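Local atomic coordinates of capsid protein (Infectious hypodermal and hematopoietic necrosis virus, PDB entry 3N7X), a protein that builds the icosahedral capsid of a shrimp densovirus from sixty copies of itself and binds calcium ions. Residues A[162-166]-A[167-171]. Residues are numbered along the deposited sequence; the frame is centred on the assembly and turned at random.
Sequences LSTKE and TDVTL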
ATOM      1  N   LEU A 162      64.179  63.874 -53.217  1.00 23.67           N
ATOM      2  CA  LEU A 162      65.481  64.268 -52.703  1.00 22.78           C
ATOM      3  C   LEU A 162      66.582  63.765 -53.621  1.00 23.14           C
ATOM      4  O   LEU A 162      66.355  62.891 -54.461  1.00 22.26           O
ATOM      5  CB  LEU A 162      65.690  63.696 -51.303  1.00 21.39           C
ATOM      6  CG  LEU A 162      64.611  64.032 -50.272  1.00 22.08           C
ATOM      7  CD1 LEU A 162      64.896  63.260 -48.995  1.00 21.37           C
ATOM      8  CD2 LEU A 162      64.570  65.535 -50.006  1.00 18.27           C
ATOM      9  N   SER A 163      67.775  64.328 -53.454  1.00 23.25           N
ATOM     10  CA  SER A 163      68.931  63.927 -54.245  1.00 23.48           C
ATOM     11  C   SER A 163      69.970  63.324 -53.325  1.00 23.27           C
ATOM     12  O   SER A 163      70.030  63.660 -52.140  1.00 23.82           O
ATOM     13  CB  SER A 163      69.558  65.129 -54.957  1.00 22.36           C
ATOM     14  OG  SER A 163      68.743  65.584 -56.018  1.00 25.73           O
ATOM     15  N   THR A 164      70.777  62.422 -53.868  1.00 23.14           N
ATOM     16  CA  THR A 164      71.844  61.800 -53.101  1.00 24.26           C
ATOM     17  C   THR A 164      72.893  62.888 -52.880  1.00 24.98           C
ATOM     18  O   THR A 164      72.983  63.828 -53.672  1.00 24.92           O
ATOM     19  CB  THR A 164      72.469  60.652 -53.893  1.00 23.94           C
ATOM     20  OG1 THR A 164      72.657  61.069 -55.250  1.00 27.36           O
ATOM     21  CG2 THR A 164      71.569  59.433 -53.875  1.00 24.23           C
ATOM     22  N   LYS A 165      73.673  62.781 -51.808  1.00 27.26           N
ATOM     23  CA  LYS A 165      74.701  63.784 -51.550  1.00 29.45           C
ATOM     24  C   LYS A 165      75.661  63.804 -52.742  1.00 31.67           C
ATOM     25  O   LYS A 165      76.080  64.864 -53.200  1.00 30.28           O
ATOM     26  CB  LYS A 165      75.462  63.466 -50.263  1.00 28.15           C
ATOM     27  CG  LYS A 165      76.410  64.575 -49.839  1.00 28.53           C
ATOM     28  CD  LYS A 165      77.190  64.205 -48.590  1.00 30.79           C
ATOM     29  CE  LYS A 165      78.165  65.301 -48.196  1.00 31.48           C
ATOM     30  NZ  LYS A 165      78.978  64.918 -47.003  1.00 35.03           N
ATOM     31  N   GLU A 166      76.005  62.622 -53.241  1.00 35.82           N
ATOM     32  CA  GLU A 166      76.875  62.509 -54.404  1.00 41.16           C
ATOM     33  C   GLU A 166      75.976  62.106 -55.550  1.00 42.99           C
ATOM     34  O   GLU A 166      75.228  61.139 -55.444  1.00 45.17           O
ATOM     35  CB  GLU A 166      77.928  61.442 -54.183  1.00 43.40           C
ATOM     36  CG  GLU A 166      78.768  61.710 -52.978  1.00 52.41           C
ATOM     37  CD  GLU A 166      79.977  60.823 -52.936  1.00 59.25           C
ATOM     38  OE1 GLU A 166      79.804  59.580 -52.991  1.00 62.57           O
ATOM     39  OE2 GLU A 166      81.100  61.370 -52.852  1.00 63.23           O
ATOM     40  N   THR A 167      76.053  62.827 -56.655  1.00 45.09           N
ATOM     41  CA  THR A 167      75.182  62.528 -57.780  1.00 48.37           C
ATOM     42  C   THR A 167      75.714  61.550 -58.812  1.00 47.23           C
ATOM     43  O   THR A 167      75.143  61.402 -59.889  1.00 48.25           O
ATOM     44  CB  THR A 167      74.789  63.816 -58.480  1.00 51.48           C
ATOM     45  OG1 THR A 167      75.968  64.614 -58.657  1.00 53.32           O
ATOM     46  CG2 THR A 167      73.737  64.590 -57.638  1.00 53.75           C
ATOM     47  N   ASP A 168      76.795  60.869 -58.479  1.00 47.10           N
ATOM     48  CA  ASP A 168      77.377  59.912 -59.399  1.00 48.05           C
ATOM     49  C   ASP A 168      77.356  58.523 -58.782  1.00 45.76           C
ATOM     50  O   ASP A 168      78.181  57.667 -59.122  1.00 47.87           O
ATOM     51  CB  ASP A 168      78.818  60.307 -59.719  1.00 53.86           C
ATOM     52  CG  ASP A 168      79.667  60.486 -58.463  1.00 58.85           C
ATOM     53  OD1 ASP A 168      80.913  60.385 -58.567  1.00 60.42           O
ATOM     54  OD2 ASP A 168      79.090  60.735 -57.375  1.00 61.09           O
ATOM     55  N   VAL A 169      76.419  58.298 -57.871  1.00 39.99           N
ATOM     56  CA  VAL A 169      76.321  57.004 -57.213  1.00 35.87           C
ATOM     57  C   VAL A 169      75.901  55.899 -58.196  1.00 32.18           C
ATOM     58  O   VAL A 169      75.073  56.117 -59.077  1.00 30.71           O
ATOM     59  CB  VAL A 169      75.335  57.080 -56.024  1.00 35.38           C
ATOM     60  CG1 VAL A 169      73.958  57.467 -56.519  1.00 35.56           C
ATOM     61  CG2 VAL A 169      75.306  55.758 -55.286  1.00 35.00           C
ATOM     62  N   THR A 170      76.490  54.715 -58.042  1.00 28.78           N
ATOM     63  CA  THR A 170      76.200  53.577 -58.914  1.00 26.27           C
ATOM     64  C   THR A 170      75.401  52.496 -58.195  1.00 25.91           C
ATOM     65  O   THR A 170      75.282  52.513 -56.969  1.00 26.28           O
ATOM     66  CB  THR A 170      77.493  52.905 -59.393  1.00 26.29           C
ATOM     67  OG1 THR A 170      78.140  52.282 -58.276  1.00 24.21           O
ATOM     68  CG2 THR A 170      78.433  53.928 -60.009  1.00 23.90           C
ATOM     69  N   LEU A 171      74.868  51.546 -58.956  1.00 23.25           N
ATOM     70  CA  LEU A 171      74.120  50.457 -58.353  1.00 21.80           C
ATOM     71  C   LEU A 171      75.031  49.682 -57.399  1.00 22.77           C
ATOM     72  O   LEU A 171      74.602  49.255 -56.323  1.00 24.33           O
ATOM     73  CB  LEU A 171      73.577  49.510 -59.422  1.00 19.62           C
ATOM     74  CG  LEU A 171      72.930  48.233 -58.870  1.00 19.55           C
ATOM     75  CD1 LEU A 171      71.818  48.604 -57.912  1.00 16.21           C
ATOM     76  CD2 LEU A 171      72.396  47.368 -60.009  1.00 18.22           C
TER
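T164 and V169 meet across a turn: the hydroxyl OG1 of T164 lies 4.0 Å from CG1 of V169 and its methyl CG2 4.1 Å from the same atom, the side chains crossing at a slant. With CG1 set between the backbone N and the carbonyl carbon (chi1 61°), V169 also brings this methyl to 4.0 Å from the E166 carbonyl oxygen O. W174 of helix 171-176 touches both residues.

Inside the turn, OG1 of T164 is within bonding range of two carbonyl oxygens, E166 O at 2.6 Å, met from 47° out of the carbonyl plane, and N321 O, so its one hydrogen must be shared or alternate. The N321 side-chain amide holds the T167 carbonyl, tying down both arms.

On the exposed side, E166 CB rests 3.5 Å from OD2 of D168. OE1 of E166 is 4.6 Å from D168 OD2; such like charges would tend to raise one carboxylate's proton affinity, an effect softened by solvent.

T170 OG1 caps the next helix, accepting the K173 backbone N-H. T164-T167 form a type VIII beta-turn leading off strand 161-164, which lies between strands 179-182 and 322-324 in an antiparallel sheet, towards the N-capped helix 171-176.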